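Local coordinates for periplasmic divalent cation tolerance protein (Thermotoga maritima, PDB 1VHF), which is probably involved in resistance toward heavy metals, as a trimeric member of the CutA family, at residues A[4-9]-A[69-74]; A[27-32]-A[65-70]. All coordinates share one frame; numbering follows the deposited sequence.

Contact 1 of 2, residues A[4-9]-A[69-74]; sequences ILVYST and EELRKL
Leu71 reaches from helix 64-74 toward the sheet and sets one methyl, CD2, against strand 3-10 between Val6 and Ser8. Leu71 CD2 lies 4.1 Å from Ser8 CB and 4.3 Å from Val6 CG1, so the strand is met through the carbon base of a serine on one side and a valine branch on the other. Val6 and Ser8 are two apart in the strand and both point their CB toward the helix. Tyr7 between them turns the other way, onto the far face of the sheet, where its ring meets that of Phe83.

The reach of the leucine comes from its torsions. With CG trans to the backbone N (chi1 179°) and CD2 trans to CA, the side chain is a stretched arm. It needs that length, since the closest pair of CA atoms, Ser8 CA and Leu71 CA, is still 8.9 Å apart. Around it, Ile19 of helix 13-25 and Ile82 of the neighbouring strand 82-86 pack on the same leucine, so the leucine is packed between helix 13-25 and the sheet.

Ser8 shows its carbon to the leucine while its hydroxyl is engaged beyond the contact. OG swings beside the carbonyl carbon (chi1 -173°) and hydrogen-bonds Ala81 O and His75 NE2. The strand itself is fixed by backbone hydrogen bonds, Val6 with Phe57 and Ser8 with Ala55, which tie it to strand 46-60.

This is helix-on-sheet packing in a ferredoxin-like fold, with strand 3-10 as a central strand. No hydrogen bond joins the two segments. Contact is through methyl and methylene carbon alone, and the one buried hydroxyl at its edge is satisfied by the residues that follow the helix, so the serine probably costs the apolar interface little.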
ATOM      1  N   ILE A   4      -9.225   2.403  -5.893  1.00 12.01           N
ATOM      2  CA  ILE A   4      -8.820   2.937  -4.611  1.00 12.03           C
ATOM      3  C   ILE A   4      -7.288   2.768  -4.478  1.00 11.31           C
ATOM      4  O   ILE A   4      -6.678   1.948  -5.139  1.00 11.89           O
ATOM      5  CB  ILE A   4      -9.437   2.284  -3.370  1.00 12.52           C
ATOM      6  CG1 ILE A   4      -9.192   0.759  -3.400  1.00 14.93           C
ATOM      7  CG2 ILE A   4     -10.912   2.652  -3.285  1.00 15.13           C
ATOM      8  CD1 ILE A   4      -9.420   0.112  -2.045  1.00 14.41           C
ATOM      9  N   LEU A   5      -6.748   3.726  -3.751  1.00 10.38           N
ATOM     10  CA  LEU A   5      -5.312   3.705  -3.475  1.00 10.41           C
ATOM     11  C   LEU A   5      -5.167   3.438  -1.970  1.00 10.10           C
ATOM     12  O   LEU A   5      -5.691   4.199  -1.159  1.00 10.67           O
ATOM     13  CB  LEU A   5      -4.626   5.043  -3.726  1.00 12.94           C
ATOM     14  CG  LEU A   5      -4.839   5.742  -5.057  1.00 18.62           C
ATOM     15  CD1 LEU A   5      -4.102   7.082  -5.033  1.00 19.09           C
ATOM     16  CD2 LEU A   5      -4.398   4.888  -6.213  1.00 17.45           C
ATOM     17  N   VAL A   6      -4.414   2.394  -1.629  1.00  7.84           N
ATOM     18  CA  VAL A   6      -4.153   2.091  -0.216  1.00  8.06           C
ATOM     19  C   VAL A   6      -2.654   2.385   0.006  1.00  9.28           C
ATOM     20  O   VAL A   6      -1.779   1.897  -0.708  1.00  9.53           O
ATOM     21  CB  VAL A   6      -4.472   0.632   0.118  1.00  9.11           C
ATOM     22  CG1 VAL A   6      -4.085   0.332   1.556  1.00  8.92           C
ATOM     23  CG2 VAL A   6      -5.948   0.328  -0.104  1.00 10.53           C
ATOM     24  N   TYR A   7      -2.392   3.244   0.982  1.00  7.92           N
ATOM     25  CA  TYR A   7      -1.048   3.685   1.330  1.00  6.62           C
ATOM     26  C   TYR A   7      -0.549   3.027   2.616  1.00  6.93           C
ATOM     27  O   TYR A   7      -1.299   2.805   3.555  1.00  8.57           O
ATOM     28  CB  TYR A   7      -1.093   5.208   1.601  1.00  7.28           C
ATOM     29  CG  TYR A   7       0.213   5.950   1.854  1.00  8.93           C
ATOM     30  CD1 TYR A   7       0.751   6.045   3.115  1.00  9.63           C
ATOM     31  CD2 TYR A   7       0.859   6.605   0.818  1.00 11.64           C
ATOM     32  CE1 TYR A   7       1.897   6.776   3.379  1.00  9.54           C
ATOM     33  CE2 TYR A   7       2.054   7.308   1.056  1.00 12.53           C
ATOM     34  CZ  TYR A   7       2.540   7.404   2.331  1.00 10.69           C
ATOM     35  OH  TYR A   7       3.684   8.149   2.532  1.00 10.50           O
ATOM     36  N   SER A   8       0.733   2.694   2.605  1.00  7.17           N
ATOM     37  CA  SER A   8       1.372   2.179   3.829  1.00  6.79           C
ATOM     38  C   SER A   8       2.846   2.535   3.741  1.00  7.65           C
ATOM     39  O   SER A   8       3.374   2.942   2.705  1.00  8.01           O
ATOM     40  CB  SER A   8       1.169   0.675   3.956  1.00 10.01           C
ATOM     41  OG  SER A   8       1.647   0.221   5.226  1.00  9.82           O
ATOM     42  N   THR A   9       3.540   2.371   4.872  1.00  7.52           N
ATOM     43  CA  THR A   9       4.978   2.597   4.938  1.00  7.31           C
ATOM     44  C   THR A   9       5.639   1.341   5.504  1.00  7.06           C
ATOM     45  O   THR A   9       5.016   0.508   6.188  1.00  8.35           O
ATOM     46  CB  THR A   9       5.450   3.811   5.690  1.00  8.44           C
ATOM     47  OG1 THR A   9       5.253   3.639   7.107  1.00 11.36           O
ATOM     48  CG2 THR A   9       4.750   5.066   5.196  1.00  8.53           C
ATOM     49  N   GLU A  69      -6.607  -6.923   5.106  1.00 12.39           N
ATOM     50  CA  GLU A  69      -6.300  -8.101   5.920  1.00 14.68           C
ATOM     51  C   GLU A  69      -4.958  -8.692   5.581  1.00 13.27           C
ATOM     52  O   GLU A  69      -4.103  -8.910   6.465  1.00 13.31           O
ATOM     53  CB  GLU A  69      -7.416  -9.150   5.697  1.00 18.59           C
ATOM     54  CG  GLU A  69      -8.795  -8.702   6.153  1.00 27.81           C
ATOM     55  CD  GLU A  69      -9.846  -9.787   6.030  1.00 33.83           C
ATOM     56  OE1 GLU A  69     -10.466  -9.930   4.955  1.00 36.30           O
ATOM     57  OE2 GLU A  69     -10.067 -10.523   7.018  1.00 38.46           O
ATOM     58  N   GLU A  70      -4.642  -8.857   4.303  1.00 13.13           N
ATOM     59  CA  GLU A  70      -3.371  -9.426   3.899  1.00 12.77           C
ATOM     60  C   GLU A  70      -2.225  -8.502   4.231  1.00 11.27           C
ATOM     61  O   GLU A  70      -1.144  -8.926   4.648  1.00 12.77           O
ATOM     62  CB  GLU A  70      -3.338  -9.860   2.433  1.00 16.36           C
ATOM     63  CG  GLU A  70      -2.129 -10.664   2.046  1.00 18.14           C
ATOM     64  CD  GLU A  70      -1.867 -11.980   2.742  1.00 21.82           C
ATOM     65  OE1 GLU A  70      -2.789 -12.574   3.326  1.00 20.17           O
ATOM     66  OE2 GLU A  70      -0.707 -12.467   2.695  1.00 21.16           O
ATOM     67  N   LEU A  71      -2.382  -7.197   3.884  1.00 10.84           N
ATOM     68  CA  LEU A  71      -1.301  -6.254   4.185  1.00 11.16           C
ATOM     69  C   LEU A  71      -1.023  -6.185   5.673  1.00 12.14           C
ATOM     70  O   LEU A  71       0.173  -6.199   6.023  1.00 12.68           O
ATOM     71  CB  LEU A  71      -1.732  -4.901   3.589  1.00 11.64           C
ATOM     72  CG  LEU A  71      -0.740  -3.757   3.817  1.00 13.54           C
ATOM     73  CD1 LEU A  71       0.633  -4.071   3.245  1.00 12.18           C
ATOM     74  CD2 LEU A  71      -1.280  -2.480   3.188  1.00 14.85           C
ATOM     75  N   ARG A  72      -2.026  -6.208   6.542  1.00 10.96           N
ATOM     76  CA  ARG A  72      -1.784  -6.178   7.996  1.00 13.14           C
ATOM     77  C   ARG A  72      -1.004  -7.437   8.405  1.00 13.15           C
ATOM     78  O   ARG A  72      -0.026  -7.381   9.155  1.00 13.05           O
ATOM     79  CB  ARG A  72      -3.102  -6.167   8.761  1.00 15.90           C
ATOM     80  CG  ARG A  72      -2.893  -6.250  10.305  1.00 18.86           C
ATOM     81  CD  ARG A  72      -2.543  -4.859  10.763  1.00 22.65           C
ATOM     82  NE  ARG A  72      -2.258  -4.634  12.148  1.00 23.55           N
ATOM     83  CZ  ARG A  72      -3.046  -4.606  13.202  1.00 24.90           C
ATOM     84  NH1 ARG A  72      -4.354  -4.836  13.092  1.00 24.29           N
ATOM     85  NH2 ARG A  72      -2.546  -4.234  14.385  1.00 21.73           N
ATOM     86  N   LYS A  73      -1.369  -8.574   7.818  1.00 11.38           N
ATOM     87  CA  LYS A  73      -0.716  -9.837   8.133  1.00 13.33           C
ATOM     88  C   LYS A  73       0.664 -10.013   7.606  1.00 12.86           C
ATOM     89  O   LYS A  73       1.444 -10.852   8.135  1.00 14.58           O
ATOM     90  CB  LYS A  73      -1.652 -11.003   7.721  1.00 14.88           C
ATOM     91  CG  LYS A  73      -2.772 -11.096   8.759  1.00 17.65           C
ATOM     92  CD  LYS A  73      -3.839 -12.127   8.391  1.00 21.00           C
ATOM     93  CE  LYS A  73      -4.949 -12.033   9.419  1.00 23.51           C
ATOM     94  NZ  LYS A  73      -6.135 -12.885   9.160  1.00 23.53           N
ATOM     95  N   LEU A  74       1.063  -9.316   6.544  1.00 11.35           N
ATOM     96  CA  LEU A  74       2.405  -9.377   6.008  1.00  9.44           C
ATOM     97  C   LEU A  74       3.300  -8.251   6.569  1.00  8.77           C
ATOM     98  O   LEU A  74       4.507  -8.269   6.377  1.00 11.10           O
ATOM     99  CB  LEU A  74       2.364  -9.202   4.469  1.00 11.68           C
ATOM    100  CG  LEU A  74       1.688 -10.332   3.682  1.00 12.31           C
ATOM    101  CD1 LEU A  74       1.492  -9.943   2.224  1.00 14.21           C
ATOM    102  CD2 LEU A  74       2.535 -11.607   3.774  1.00 15.11           C
TER

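Contact 2 of 2, residues A[27-32]-A[65-70]; sequences RLIACF and KELYEE
Leu28 presents its fork to helix 64-74, crossing the side chains of Glu66 and Glu70, one helical turn apart, at about a right angle. One prong, Leu28 CD1, rests 3.7 Å from Glu70 CB; the other, Leu28 CD2, lies 3.9 Å from Glu66 CB. Glu70 is bent at its second torsion (chi2 60°), which leads its carboxylate away from the leucine, toward a long, weak ion pair with Lys26. Glu66 is modelled in two conformers, so the approach of its OE1 to the leucine holds for one of them and is doubtful.

Ile29 meets Leu67 at a slant. Its branch methyl CG2 comes to 3.7 Å from Leu67 CD1 and to 4.0 Å from Leu67 CD2, facing the open end of the leucine fork. Leu23 of helix 13-25 touches both residues, and Phe57 supports Ile29 from the sheet.

The segment 27-32 leaves helix 13-25 through a Schellman motif at Arg27 and enters strand 31-43; Leu28 O is held by Thr59 OG1. The helix-to-strand turn is thus packed against helix 64-74 by aliphatic carbon, glutamate stems included, while the lysines near both glutamates, Lys26 and Lys63, make long, weak ion pairs.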
ATOM      1  N   ARG A  27      -3.169 -11.588  -6.497  1.00 12.19           N
ATOM      2  CA  ARG A  27      -4.081 -10.856  -7.357  1.00 13.95           C
ATOM      3  C   ARG A  27      -5.010  -9.987  -6.539  1.00 12.32           C
ATOM      4  O   ARG A  27      -6.154  -9.686  -6.919  1.00 14.84           O
ATOM      5  CB  ARG A  27      -4.802 -11.792  -8.341  1.00 16.09           C
ATOM      6  CG  ARG A  27      -3.802 -12.561  -9.226  1.00 17.42           C
ATOM      7  CD  ARG A  27      -4.528 -13.157 -10.442  1.00 20.71           C
ATOM      8  NE  ARG A  27      -3.637 -14.075 -11.169  1.00 21.33           N
ATOM      9  CZ  ARG A  27      -2.671 -13.732 -12.002  1.00 24.42           C
ATOM     10  NH1 ARG A  27      -2.406 -12.477 -12.288  1.00 19.80           N
ATOM     11  NH2 ARG A  27      -1.930 -14.690 -12.579  1.00 25.48           N
ATOM     12  N   LEU A  28      -4.428  -9.401  -5.465  1.00 12.36           N
ATOM     13  CA  LEU A  28      -5.178  -8.528  -4.581  1.00 10.66           C
ATOM     14  C   LEU A  28      -5.072  -7.070  -5.011  1.00 11.34           C
ATOM     15  O   LEU A  28      -5.886  -6.246  -4.587  1.00 13.17           O
ATOM     16  CB  LEU A  28      -4.775  -8.649  -3.117  1.00 13.49           C
ATOM     17  CG  LEU A  28      -5.138 -10.002  -2.480  1.00 14.45           C
ATOM     18  CD1 LEU A  28      -4.568 -10.060  -1.073  1.00 15.54           C
ATOM     19  CD2 LEU A  28      -6.641 -10.205  -2.434  1.00 16.03           C
ATOM     20  N   ILE A  29      -4.027  -6.765  -5.761  1.00 10.62           N
ATOM     21  CA  ILE A  29      -3.767  -5.432  -6.273  1.00  9.68           C
ATOM     22  C   ILE A  29      -3.390  -5.563  -7.756  1.00  9.98           C
ATOM     23  O   ILE A  29      -2.969  -6.613  -8.235  1.00 10.47           O
ATOM     24  CB  ILE A  29      -2.607  -4.696  -5.565  1.00  9.27           C
ATOM     25  CG1 ILE A  29      -1.260  -5.410  -5.788  1.00 10.56           C
ATOM     26  CG2 ILE A  29      -2.864  -4.557  -4.058  1.00 11.70           C
ATOM     27  CD1 ILE A  29      -0.076  -4.659  -5.191  1.00 11.10           C
ATOM     28  N   ALA A  30      -3.596  -4.450  -8.487  1.00  9.61           N
ATOM     29  CA  ALA A  30      -3.240  -4.401  -9.894  1.00 10.42           C
ATOM     30  C   ALA A  30      -1.786  -3.966 -10.068  1.00 10.58           C
ATOM     31  O   ALA A  30      -1.122  -4.300 -11.029  1.00 11.07           O
ATOM     32  CB  ALA A  30      -4.158  -3.419 -10.628  1.00 10.85           C
ATOM     33  N   CYS A  31      -1.315  -3.111  -9.125  1.00  8.66           N
ATOM     34  CA  CYS A  31       0.064  -2.659  -9.197  1.00 10.31           C
ATOM     35  C   CYS A  31       0.406  -1.869  -7.932  1.00  9.03           C
ATOM     36  O   CYS A  31      -0.504  -1.572  -7.158  1.00  8.19           O
ATOM     37  CB  CYS A  31       0.239  -1.731 -10.400  1.00 13.04           C
ATOM     38  SG  CYS A  31      -0.981  -0.444 -10.542  1.00 14.66           S
ATOM     39  N   PHE A  32       1.680  -1.583  -7.774  1.00  8.51           N
ATOM     40  CA  PHE A  32       2.078  -0.744  -6.656  1.00  7.57           C
ATOM     41  C   PHE A  32       3.117   0.246  -7.177  1.00  7.64           C
ATOM     42  O   PHE A  32       3.817  -0.010  -8.161  1.00  8.52           O
ATOM     43  CB  PHE A  32       2.675  -1.547  -5.482  1.00  9.80           C
ATOM     44  CG  PHE A  32       3.997  -2.188  -5.753  1.00  8.63           C
ATOM     45  CD1 PHE A  32       5.187  -1.490  -5.622  1.00 11.62           C
ATOM     46  CD2 PHE A  32       4.069  -3.542  -6.131  1.00  8.89           C
ATOM     47  CE1 PHE A  32       6.416  -2.074  -5.890  1.00 12.92           C
ATOM     48  CE2 PHE A  32       5.286  -4.120  -6.380  1.00  9.67           C
ATOM     49  CZ  PHE A  32       6.481  -3.416  -6.289  1.00 11.39           C
ATOM     50  N   LYS A  65     -11.198  -4.823   1.610  1.00 12.86           N
ATOM     51  CA  LYS A  65     -11.192  -5.588   2.864  1.00 13.99           C
ATOM     52  C   LYS A  65     -10.116  -6.662   2.835  1.00 12.86           C
ATOM     53  O   LYS A  65      -9.325  -6.728   3.795  1.00 13.35           O
ATOM     54  CB  LYS A  65     -12.573  -6.236   3.056  1.00 16.67           C
ATOM     55  N   GLU A  66     -10.057  -7.451   1.767  1.00 13.92           N
ATOM     56  CA  GLU A  66      -9.047  -8.491   1.631  1.00 13.54           C
ATOM     57  C   GLU A  66      -7.631  -7.919   1.607  1.00 13.41           C
ATOM     58  O   GLU A  66      -6.699  -8.511   2.148  1.00 14.13           O
ATOM     59  CB  GLU A  66      -9.277  -9.322   0.371  0.65 17.48           C
ATOM     60  CG  GLU A  66     -10.628 -10.057   0.362  0.65 24.09           C
ATOM     61  CD  GLU A  66     -10.843 -10.600  -1.054  0.65 26.63           C
ATOM     62  OE1 GLU A  66     -10.112 -11.558  -1.393  0.65 29.63           O
ATOM     63  OE2 GLU A  66     -11.618 -10.002  -1.811  0.65 29.97           O
ATOM     64  N   LEU A  67      -7.451  -6.790   0.919  1.00 13.09           N
ATOM     65  CA  LEU A  67      -6.107  -6.183   0.900  1.00 11.67           C
ATOM     66  C   LEU A  67      -5.745  -5.715   2.289  1.00 11.65           C
ATOM     67  O   LEU A  67      -4.583  -5.890   2.686  1.00 11.86           O
ATOM     68  CB  LEU A  67      -6.124  -5.012  -0.111  1.00 10.08           C
ATOM     69  CG  LEU A  67      -4.885  -4.104  -0.074  1.00  9.08           C
ATOM     70  CD1 LEU A  67      -3.608  -4.896  -0.426  1.00 10.85           C
ATOM     71  CD2 LEU A  67      -5.077  -3.003  -1.111  1.00  9.98           C
ATOM     72  N   TYR A  68      -6.648  -5.029   3.006  1.00 11.40           N
ATOM     73  CA  TYR A  68      -6.291  -4.630   4.366  1.00 10.34           C
ATOM     74  C   TYR A  68      -5.854  -5.811   5.221  1.00 12.76           C
ATOM     75  O   TYR A  68      -4.870  -5.735   5.961  1.00 13.01           O
ATOM     76  CB  TYR A  68      -7.409  -3.870   5.077  1.00 10.80           C
ATOM     77  CG  TYR A  68      -7.432  -2.372   4.893  1.00 10.14           C
ATOM     78  CD1 TYR A  68      -7.507  -1.757   3.648  1.00 10.83           C
ATOM     79  CD2 TYR A  68      -7.433  -1.577   6.033  1.00 12.40           C
ATOM     80  CE1 TYR A  68      -7.564  -0.384   3.560  1.00 11.68           C
ATOM     81  CE2 TYR A  68      -7.507  -0.186   5.954  1.00 13.05           C
ATOM     82  CZ  TYR A  68      -7.584   0.381   4.693  1.00 12.00           C
ATOM     83  OH  TYR A  68      -7.618   1.762   4.607  1.00 12.22           O
ATOM     84  N   GLU A  69      -6.607  -6.923   5.106  1.00 12.39           N
ATOM     85  CA  GLU A  69      -6.300  -8.101   5.920  1.00 14.68           C
ATOM     86  C   GLU A  69      -4.958  -8.692   5.581  1.00 13.27           C
ATOM     87  O   GLU A  69      -4.103  -8.910   6.465  1.00 13.31           O
ATOM     88  CB  GLU A  69      -7.416  -9.150   5.697  1.00 18.59           C
ATOM     89  CG  GLU A  69      -8.795  -8.702   6.153  1.00 27.81           C
ATOM     90  CD  GLU A  69      -9.846  -9.787   6.030  1.00 33.83           C
ATOM     91  OE1 GLU A  69     -10.466  -9.930   4.955  1.00 36.30           O
ATOM     92  OE2 GLU A  69     -10.067 -10.523   7.018  1.00 38.46           O
ATOM     93  N   GLU A  70      -4.642  -8.857   4.303  1.00 13.13           N
ATOM     94  CA  GLU A  70      -3.371  -9.426   3.899  1.00 12.77           C
ATOM     95  C   GLU A  70      -2.225  -8.502   4.231  1.00 11.27           C
ATOM     96  O   GLU A  70      -1.144  -8.926   4.648  1.00 12.77           O
ATOM     97  CB  GLU A  70      -3.338  -9.860   2.433  1.00 16.36           C
ATOM     98  CG  GLU A  70      -2.129 -10.664   2.046  1.00 18.14           C
ATOM     99  CD  GLU A  70      -1.867 -11.980   2.742  1.00 21.82           C
ATOM    100  OE1 GLU A  70      -2.789 -12.574   3.326  1.00 20.17           O
ATOM    101  OE2 GLU A  70      -0.707 -12.467   2.695  1.00 21.16           O
TER

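Overall arrangement
Both contacts hold helix 64-74, through overlapping parts of it. Contact 1 sets its C-terminal part on the central strand 3-10 and is fully buried; contact 2 sets the preceding turns on the helix-to-strand connection at 27-32 and is only partly buried. Their centres are 7 Å apart and they merge into one core: Val6 CG2 of contact 1 packs 3.6 Å from Leu67 CD2 of contact 2, next to Tyr68. Contact 1 is the smaller and is apolar in every touching atom. Contact 2 buries more surface and grades from a pure aliphatic pair inside to leucine on glutamate stems, whose acids are probably charged, toward the surface.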